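Local coordinates for protein aminotransferase (Streptomyces pactum, PDB 4ZM4) that is a pyridoxal-phosphate-dependent enzyme of the class-III aminotransferase family, of the fold-type I kind, found here as a dimer, at residues E109-V114 and G263-Y268; T255-A260 and T275-V280. The protein carries 1 engineered substitution. One frame throughout, in Å; residues are numbered along the deposited sequence.

Contact 1 of 2, residues E109-V114 and G263-Y268; sequences ELVPGV and GAQERY
Q265 lays its carboxamide across the turn V111-V114, its OE1 resting 3.3 Å from V111 CG1 and its NE2 passing the same methyl. The two side chains cross at about a right angle, and V111 offers CG1 because that branch stands anti to its backbone N (chi1 -168°). Beyond CG the glutamine chain is extended, long enough to carry a polar tip from the helix to the turn. There OE1 accepts from G113 N at 2.9 Å; the donor lies nearly along the C=O axis (173°), while the N-H itself is bent at 145°. Glutamine suits the place because its amide carbonyl can accept from the buried N-H of G113 without bringing in a charge.

The partner is a type I beta turn, with V114 N bonded to V111 O at 3.2 Å. V111 is where the chain leaves helical geometry, and P112 follows, its ring well suited to this corner. The ring passes obliquely by the glutamine, its CD 3.8 Å from Q265 OE1. Glycine is apt at 113, since a side chain there would run into that oxygen. At the more exposed edge, E266 joins through water: one molecule lies in hydrogen-bonding reach of both sides, 3.0 Å from L110 O and 2.8 Å from E266 OE1, so the carbonyl of L110, the last helical residue, is linked to the carboxylate.

E252 accepts from the backbone N of both A264 and Q265 at the start of the short helix, and E109 forms a salt bridge with R329 of helix 315-329. The contact thus ties the C-terminal end of helix 98-110, and the turn leading into edge strand 116-120, to helix 263-267, which precedes strand 274-277 of the same seven-stranded sheet.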
ATOM      1  N   GLU B 109      20.044   8.487   9.891  1.00 22.01           N
ATOM      2  CA  GLU B 109      21.469   8.705   9.628  1.00 22.62           C
ATOM      3  C   GLU B 109      21.659   9.223   8.226  1.00 23.65           C
ATOM      4  O   GLU B 109      22.398  10.170   8.014  1.00 25.02           O
ATOM      5  CB  GLU B 109      22.272   7.391   9.796  1.00 23.34           C
ATOM      6  CG  GLU B 109      23.765   7.624   9.907  1.00 24.74           C
ATOM      7  CD  GLU B 109      24.622   6.363   9.705  1.00 24.31           C
ATOM      8  OE1 GLU B 109      24.193   5.242  10.053  1.00 23.06           O
ATOM      9  OE2 GLU B 109      25.726   6.501   9.186  1.00 24.82           O
ATOM     10  N   LEU B 110      20.987   8.594   7.263  1.00 22.95           N
ATOM     11  CA  LEU B 110      21.178   8.916   5.866  1.00 22.16           C
ATOM     12  C   LEU B 110      20.398  10.155   5.397  1.00 22.69           C
ATOM     13  O   LEU B 110      20.788  10.789   4.406  1.00 20.84           O
ATOM     14  CB  LEU B 110      20.851   7.671   4.988  1.00 21.89           C
ATOM     15  CG  LEU B 110      21.968   6.637   4.735  1.00 21.64           C
ATOM     16  CD1 LEU B 110      22.812   6.346   5.947  1.00 21.14           C
ATOM     17  CD2 LEU B 110      21.389   5.351   4.215  1.00 23.07           C
ATOM     18  N   VAL B 111      19.306  10.505   6.064  1.00 24.81           N
ATOM     19  CA  VAL B 111      18.469  11.643   5.598  1.00 28.15           C
ATOM     20  C   VAL B 111      18.477  12.767   6.598  1.00 31.39           C
ATOM     21  O   VAL B 111      18.001  12.611   7.711  1.00 28.68           O
ATOM     22  CB  VAL B 111      17.018  11.256   5.256  1.00 24.81           C
ATOM     23  CG1 VAL B 111      16.316  12.393   4.519  1.00 23.37           C
ATOM     24  CG2 VAL B 111      17.027  10.021   4.379  1.00 24.44           C
ATOM     25  N   PRO B 112      19.035  13.933   6.179  1.00 44.04           N
ATOM     26  CA  PRO B 112      19.224  15.104   7.057  1.00 46.05           C
ATOM     27  C   PRO B 112      17.973  15.498   7.836  1.00 44.69           C
ATOM     28  O   PRO B 112      17.999  15.590   9.075  1.00 44.31           O
ATOM     29  CB  PRO B 112      19.612  16.249   6.078  1.00 48.83           C
ATOM     30  CG  PRO B 112      20.061  15.578   4.814  1.00 48.17           C
ATOM     31  CD  PRO B 112      19.488  14.191   4.782  1.00 44.22           C
ATOM     32  N   GLY B 113      16.894  15.742   7.098  1.00 42.92           N
ATOM     33  CA  GLY B 113      15.651  16.279   7.676  1.00 42.09           C
ATOM     34  C   GLY B 113      14.776  15.282   8.409  1.00 37.99           C
ATOM     35  O   GLY B 113      13.650  15.626   8.750  1.00 38.78           O
ATOM     36  N   VAL B 114      15.249  14.045   8.589  1.00 31.54           N
ATOM     37  CA  VAL B 114      14.448  13.004   9.229  1.00 31.10           C
ATOM     38  C   VAL B 114      15.096  12.479  10.495  1.00 31.69           C
ATOM     39  O   VAL B 114      16.221  11.969  10.452  1.00 37.43           O
ATOM     40  CB  VAL B 114      14.206  11.803   8.288  1.00 30.40           C
ATOM     41  CG1 VAL B 114      13.465  10.686   9.015  1.00 29.37           C
ATOM     42  CG2 VAL B 114      13.434  12.235   7.055  1.00 30.42           C
ATOM     43  N   GLY B 263      19.241  12.105  -0.739  1.00 20.50           N
ATOM     44  CA  GLY B 263      18.224  12.602  -1.656  1.00 19.60           C
ATOM     45  C   GLY B 263      18.470  13.995  -2.175  1.00 20.54           C
ATOM     46  O   GLY B 263      19.574  14.533  -2.038  1.00 19.98           O
ATOM     47  N   ALA B 264      17.406  14.603  -2.715  1.00 19.36           N
ATOM     48  CA  ALA B 264      17.464  15.977  -3.199  1.00 19.46           C
ATOM     49  C   ALA B 264      17.699  16.993  -2.070  1.00 19.38           C
ATOM     50  O   ALA B 264      18.276  18.026  -2.285  1.00 20.03           O
ATOM     51  CB  ALA B 264      16.187  16.297  -3.974  1.00 20.25           C
ATOM     52  N   GLN B 265      17.145  16.709  -0.900  1.00 21.00           N
ATOM     53  CA  GLN B 265      17.433  17.412   0.335  1.00 21.90           C
ATOM     54  C   GLN B 265      18.899  17.770   0.466  1.00 22.41           C
ATOM     55  O   GLN B 265      19.247  18.920   0.707  1.00 22.98           O
ATOM     56  CB  GLN B 265      17.138  16.453   1.490  1.00 23.76           C
ATOM     57  CG  GLN B 265      16.044  16.900   2.382  1.00 24.10           C
ATOM     58  CD  GLN B 265      15.550  15.766   3.248  1.00 23.79           C
ATOM     59  OE1 GLN B 265      15.947  15.647   4.408  1.00 22.38           O
ATOM     60  NE2 GLN B 265      14.627  14.965   2.707  1.00 22.02           N
ATOM     61  N   GLU B 266      19.738  16.748   0.338  1.00 22.21           N
ATOM     62  CA  GLU B 266      21.163  16.845   0.517  1.00 23.92           C
ATOM     63  C   GLU B 266      21.756  17.477  -0.709  1.00 25.16           C
ATOM     64  O   GLU B 266      22.579  18.388  -0.614  1.00 26.84           O
ATOM     65  CB  GLU B 266      21.758  15.437   0.704  1.00 24.91           C
ATOM     66  CG  GLU B 266      23.241  15.348   0.993  1.00 26.99           C
ATOM     67  CD  GLU B 266      23.673  13.920   1.292  1.00 30.11           C
ATOM     68  OE1 GLU B 266      23.679  13.512   2.489  1.00 32.41           O
ATOM     69  OE2 GLU B 266      23.999  13.182   0.342  1.00 29.58           O
ATOM     70  N   ARG B 267      21.373  16.973  -1.872  1.00 24.91           N
ATOM     71  CA  ARG B 267      21.970  17.430  -3.115  1.00 24.90           C
ATOM     72  C   ARG B 267      21.803  18.936  -3.275  1.00 25.18           C
ATOM     73  O   ARG B 267      22.736  19.594  -3.714  1.00 25.73           O
ATOM     74  CB  ARG B 267      21.348  16.710  -4.295  1.00 25.04           C
ATOM     75  CG  ARG B 267      21.948  17.076  -5.628  1.00 24.61           C
ATOM     76  CD  ARG B 267      21.415  16.154  -6.708  1.00 25.67           C
ATOM     77  NE  ARG B 267      22.073  16.403  -7.987  1.00 24.61           N
ATOM     78  CZ  ARG B 267      22.758  15.504  -8.696  1.00 24.85           C
ATOM     79  NH1 ARG B 267      22.900  14.247  -8.298  1.00 24.16           N
ATOM     80  NH2 ARG B 267      23.309  15.871  -9.845  1.00 25.57           N
ATOM     81  N   TYR B 268      20.637  19.480  -2.903  1.00 24.37           N
ATOM     82  CA  TYR B 268      20.369  20.888  -3.125  1.00 24.14           C
ATOM     83  C   TYR B 268      20.451  21.728  -1.852  1.00 24.51           C
ATOM     84  O   TYR B 268      20.225  22.936  -1.899  1.00 23.88           O
ATOM     85  CB  TYR B 268      19.022  21.076  -3.825  1.00 24.43           C
ATOM     86  CG  TYR B 268      18.931  20.407  -5.193  1.00 24.81           C
ATOM     87  CD1 TYR B 268      19.556  20.970  -6.300  1.00 25.14           C
ATOM     88  CD2 TYR B 268      18.212  19.214  -5.374  1.00 24.60           C
ATOM     89  CE1 TYR B 268      19.482  20.371  -7.549  1.00 25.63           C
ATOM     90  CE2 TYR B 268      18.123  18.608  -6.627  1.00 25.78           C
ATOM     91  CZ  TYR B 268      18.785  19.180  -7.709  1.00 25.03           C
ATOM     92  OH  TYR B 268      18.735  18.609  -8.964  1.00 26.97           O
TER
HETATM   93  O   HOH W   1      23.658  10.965   3.580  1.00 19.50           O

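Contact 2 of 2, residues T255-A260 and T275-V280; sequences TGFRVA and TVLSRV. Engineered in segment 275-280: R279 (natural residue Lys). With P3B ((3E,4R,5R)-4,5-dihydroxy-3-{[(Z)-{3-hydroxy-2-methyl-5-[(phosphonooxy)methyl]pyridin-4(1H)-ylidene}methyl]imino}cyclohex-1-ene-1-carboxylic acid), chain H.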
ATOM      1  N   THR B 255      13.321  10.522  -5.751  1.00 17.36           N
ATOM      2  CA  THR B 255      14.654  11.121  -5.565  1.00 16.93           C
ATOM      3  C   THR B 255      15.448  10.625  -4.328  1.00 17.75           C
ATOM      4  O   THR B 255      16.692  10.652  -4.330  1.00 18.33           O
ATOM      5  CB  THR B 255      14.581  12.660  -5.505  1.00 16.05           C
ATOM      6  OG1 THR B 255      13.671  13.049  -4.473  1.00 16.40           O
ATOM      7  CG2 THR B 255      14.125  13.215  -6.798  1.00 16.11           C
ATOM      8  N   GLY B 256      14.755  10.141  -3.307  1.00 17.83           N
ATOM      9  CA  GLY B 256      15.441   9.657  -2.094  1.00 19.30           C
ATOM     10  C   GLY B 256      16.348   8.464  -2.331  1.00 19.05           C
ATOM     11  O   GLY B 256      15.977   7.514  -3.003  1.00 20.51           O
ATOM     12  N   PHE B 257      17.561   8.551  -1.821  1.00 20.00           N
ATOM     13  CA  PHE B 257      18.612   7.549  -2.053  1.00 19.60           C
ATOM     14  C   PHE B 257      18.897   7.302  -3.510  1.00 20.92           C
ATOM     15  O   PHE B 257      19.483   6.268  -3.862  1.00 25.48           O
ATOM     16  CB  PHE B 257      18.291   6.219  -1.387  1.00 18.85           C
ATOM     17  CG  PHE B 257      17.684   6.357  -0.024  1.00 19.50           C
ATOM     18  CD1 PHE B 257      18.464   6.670   1.076  1.00 19.14           C
ATOM     19  CD2 PHE B 257      16.321   6.197   0.150  1.00 19.40           C
ATOM     20  CE1 PHE B 257      17.886   6.817   2.315  1.00 19.61           C
ATOM     21  CE2 PHE B 257      15.749   6.322   1.401  1.00 19.64           C
ATOM     22  CZ  PHE B 257      16.529   6.629   2.478  1.00 19.55           C
ATOM     23  N   ARG B 258      18.586   8.264  -4.368  1.00 22.79           N
ATOM     24  CA  ARG B 258      18.796   8.106  -5.820  1.00 22.41           C
ATOM     25  C   ARG B 258      19.701   9.218  -6.384  1.00 21.64           C
ATOM     26  O   ARG B 258      20.724   8.927  -7.008  1.00 22.44           O
ATOM     27  CB  ARG B 258      17.418   8.090  -6.500  1.00 22.17           C
ATOM     28  CG  ARG B 258      17.365   8.412  -7.975  1.00 21.20           C
ATOM     29  CD  ARG B 258      17.932   7.324  -8.844  1.00 22.46           C
ATOM     30  NE  ARG B 258      17.151   6.080  -8.823  1.00 21.36           N
ATOM     31  CZ  ARG B 258      17.447   5.010  -9.561  1.00 22.36           C
ATOM     32  NH1 ARG B 258      18.465   5.044 -10.428  1.00 22.98           N
ATOM     33  NH2 ARG B 258      16.721   3.901  -9.466  1.00 21.34           N
ATOM     34  N   VAL B 259      19.294  10.472  -6.190  1.00 21.32           N
ATOM     35  CA  VAL B 259      20.048  11.629  -6.723  1.00 23.57           C
ATOM     36  C   VAL B 259      21.247  11.960  -5.838  1.00 23.28           C
ATOM     37  O   VAL B 259      22.154  12.649  -6.272  1.00 26.14           O
ATOM     38  CB  VAL B 259      19.181  12.895  -6.908  1.00 22.20           C
ATOM     39  CG1 VAL B 259      18.056  12.612  -7.877  1.00 21.89           C
ATOM     40  CG2 VAL B 259      18.607  13.360  -5.579  1.00 22.85           C
ATOM     41  N   ALA B 260      21.254  11.390  -4.643  1.00 22.50           N
ATOM     42  CA  ALA B 260      22.347  11.481  -3.668  1.00 22.05           C
ATOM     43  C   ALA B 260      21.967  10.541  -2.539  1.00 22.74           C
ATOM     44  O   ALA B 260      20.839  10.037  -2.484  1.00 21.26           O
ATOM     45  CB  ALA B 260      22.474  12.891  -3.141  1.00 21.91           C
ATOM     46  N   THR B 275       9.323  14.498   4.882  1.00 16.77           N
ATOM     47  CA  THR B 275       9.922  13.858   3.718  1.00 18.49           C
ATOM     48  C   THR B 275       9.198  12.564   3.501  1.00 19.40           C
ATOM     49  O   THR B 275       8.939  11.859   4.465  1.00 22.19           O
ATOM     50  CB  THR B 275      11.422  13.562   3.922  1.00 19.86           C
ATOM     51  OG1 THR B 275      12.162  14.803   4.036  1.00 20.37           O
ATOM     52  CG2 THR B 275      12.003  12.767   2.761  1.00 19.99           C
ATOM     53  N   VAL B 276       8.784  12.284   2.277  1.00 18.59           N
ATOM     54  CA  VAL B 276       8.205  10.979   1.960  1.00 19.12           C
ATOM     55  C   VAL B 276       9.238  10.146   1.203  1.00 18.99           C
ATOM     56  O   VAL B 276       9.893  10.641   0.257  1.00 18.37           O
ATOM     57  CB  VAL B 276       6.940  11.104   1.075  1.00 19.68           C
ATOM     58  CG1 VAL B 276       6.251   9.749   0.925  1.00 19.38           C
ATOM     59  CG2 VAL B 276       5.969  12.129   1.645  1.00 19.43           C
ATOM     60  N   LEU B 277       9.362   8.873   1.587  1.00 18.80           N
ATOM     61  CA  LEU B 277      10.343   7.942   0.993  1.00 17.28           C
ATOM     62  C   LEU B 277       9.707   6.637   0.589  1.00 17.91           C
ATOM     63  O   LEU B 277       8.705   6.214   1.201  1.00 19.62           O
ATOM     64  CB  LEU B 277      11.440   7.655   2.002  1.00 16.55           C
ATOM     65  CG  LEU B 277      12.205   8.852   2.571  1.00 15.56           C
ATOM     66  CD1 LEU B 277      13.011   8.403   3.794  1.00 16.44           C
ATOM     67  CD2 LEU B 277      13.101   9.483   1.544  1.00 14.30           C
ATOM     68  N   SER B 278      10.281   5.987  -0.424  1.00 17.95           N
ATOM     69  CA  SER B 278       9.878   4.641  -0.865  1.00 20.07           C
ATOM     70  C   SER B 278      10.939   4.115  -1.859  1.00 23.14           C
ATOM     71  O   SER B 278      12.076   4.547  -1.827  1.00 28.68           O
ATOM     72  CB  SER B 278       8.491   4.665  -1.495  1.00 18.94           C
ATOM     73  OG  SER B 278       8.001   3.377  -1.788  1.00 18.13           O
ATOM     74  N   ARG B 279      10.589   3.178  -2.716  1.00 25.82           N
ATOM     75  CA  ARG B 279      11.393   2.821  -3.909  1.00 25.84           C
ATOM     76  C   ARG B 279      12.768   2.271  -3.591  1.00 23.82           C
ATOM     77  O   ARG B 279      12.881   1.094  -3.303  1.00 25.69           O
ATOM     78  CB  ARG B 279      11.504   3.986  -4.886  1.00 27.80           C
ATOM     79  CG  ARG B 279      10.179   4.523  -5.330  1.00 30.94           C
ATOM     80  CD  ARG B 279       9.487   3.681  -6.372  1.00 31.96           C
ATOM     81  NE  ARG B 279       8.072   4.010  -6.297  1.00 36.09           N
ATOM     82  CZ  ARG B 279       7.381   4.763  -7.151  1.00 37.86           C
ATOM     83  NH1 ARG B 279       7.917   5.309  -8.248  1.00 35.19           N
ATOM     84  NH2 ARG B 279       6.095   4.953  -6.883  1.00 40.20           N
ATOM     85  N   VAL B 280      13.809   3.102  -3.667  1.00 21.71           N
ATOM     86  CA  VAL B 280      15.173   2.636  -3.447  1.00 21.01           C
ATOM     87  C   VAL B 280      15.268   2.117  -2.009  1.00 21.44           C
ATOM     88  O   VAL B 280      15.979   1.141  -1.728  1.00 20.59           O
ATOM     89  CB  VAL B 280      16.231   3.742  -3.697  1.00 19.75           C
ATOM     90  CG1 VAL B 280      17.613   3.277  -3.273  1.00 18.83           C
ATOM     91  CG2 VAL B 280      16.243   4.138  -5.159  1.00 19.30           C
TER
HETATM   92  OAH P3B H 501       1.578   4.657  -4.677  1.00 14.68           O
HETATM   93  PBA P3B H 501       3.077   4.385  -5.117  1.00 15.23           P
HETATM   94  OAI P3B H 501       2.950   3.931  -6.540  1.00 14.22           O
HETATM   95  OAC P3B H 501       3.777   3.324  -4.284  1.00 16.44           O
HETATM   96  OAQ P3B H 501       3.736   5.919  -5.020  1.00 14.93           O
HETATM   97  CAM P3B H 501       3.008   7.120  -5.436  1.00 14.96           C
HETATM   98  CAV P3B H 501       3.953   8.051  -5.791  1.00 15.18           C
HETATM   99  CAL P3B H 501       4.217   9.063  -4.879  1.00 13.73           C
HETATM  100  NAP P3B H 501       5.201   9.991  -5.193  1.00 13.84           N
HETATM  101  CAU P3B H 501       5.912   9.908  -6.368  1.00 13.30           C
HETATM  102  CAA P3B H 501       6.859  10.845  -6.686  1.00 13.01           C
HETATM  103  CAW P3B H 501       5.634   8.963  -7.252  1.00 13.23           C
HETATM  104  OAE P3B H 501       6.366   8.940  -8.389  1.00 13.91           O
HETATM  105  CAX P3B H 501       4.681   7.972  -7.010  1.00 16.63           C
HETATM  106  CAJ P3B H 501       4.401   6.964  -7.998  1.00 20.22           C
HETATM  107  NAO P3B H 501       4.934   7.024  -9.265  1.00 24.96           N
HETATM  108  CAT P3B H 501       4.585   6.139 -10.252  1.00 33.34           C
HETATM  109  CAK P3B H 501       3.532   5.184 -10.179  1.00 33.36           C
HETATM  110  CAS P3B H 501       3.153   4.355 -11.228  1.00 31.90           C
HETATM  111  CAR P3B H 501       2.144   3.383 -11.089  1.00 30.86           C
HETATM  112  OAD P3B H 501       1.874   2.572 -11.990  1.00 31.04           O
HETATM  113  OAB P3B H 501       1.425   3.328 -10.122  1.00 28.77           O
HETATM  114  CAN P3B H 501       3.908   4.236 -12.329  1.00 34.43           C
HETATM  115  CAY P3B H 501       5.159   5.116 -12.481  1.00 35.22           C
HETATM  116  OAF P3B H 501       5.106   5.491 -13.871  1.00 40.25           O
HETATM  117  CAZ P3B H 501       5.269   6.352 -11.499  1.00 35.14           C
HETATM  118  OAG P3B H 501       6.611   6.936 -11.317  1.00 31.64           O
HETATM  119  O   HOH W   2      13.766   6.406  -4.033  1.00 16.95           O
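T255 opens the loop with its side chain directed away from the strand, OG1 bonded to E252, while its carbonyl O accepts from both R258 N (3.0 Å) and V259 N, curling the backbone into a compact turn. G256 comes next, where the chains run close: its CA is 4.3 Å from L277 CD2, and a side chain would collide with that methyl, so glycine fits. A water lies 2.7 Å from G256 O, in hydrogen-bonding distance, and receives a weak bond from V280 N, so it bridges the two backbones.

F257 supplies most of the loop's apolar surface. Its positive phi (56°) turns the side chain toward the strand, and with CG anti to the carbonyl carbon (chi1 -40°) the ring crosses L277 at about a right angle, CE2 reaching L277 CD2 at 4.1 Å. Nearer the backbone, F257 CB packs against V280 CG1 at 3.6 Å. Valine suits this position because its two methyls divide the work: CG1, anti to the backbone N, meets F257, while CG2 approaches R258 NE obliquely at 4.2 Å. R258 bends through chi2 and chi3, and its guanidinium is held by L423 O, T367 OG1 and G68 O.

S278 and R279 face the other subunit: both S278 OG and R279 N are hydrogen-bonded to Y311 OH of the second subunit. R279, an engineered residue that is lysine in the natural sequence, sends its side chain away from the loop to the bound P3B, with NH1 bonded to Y67 O. A segment that follows a strand of the central sheet and carries the lysine position next to the ligand is characteristic of fold-type I PLP enzymes, where that lysine normally holds the cofactor as a Schiff base.

How the contacts relate
The centres of contacts 1 and 2 lie 9 Å apart, and their segments alternate along the chain: 109-114, 255-260, 263-268, then 275-280. Helix 263-267 is thus placed between the two halves of contact 2 in sequence and leads into strand 274-277. The contacts also touch directly, R267 NH1 lying 2.7 Å from V259 O in a probable hydrogen bond, and A264 packing on V259. E252, just past strand 247-251, serves both, bonding T255 and the start of the short helix. Contact 1 sits farther from the chain centre, whereas contact 2 reaches the P3B pocket, so the helix links the outer turn to the loop packed behind the pocket strand.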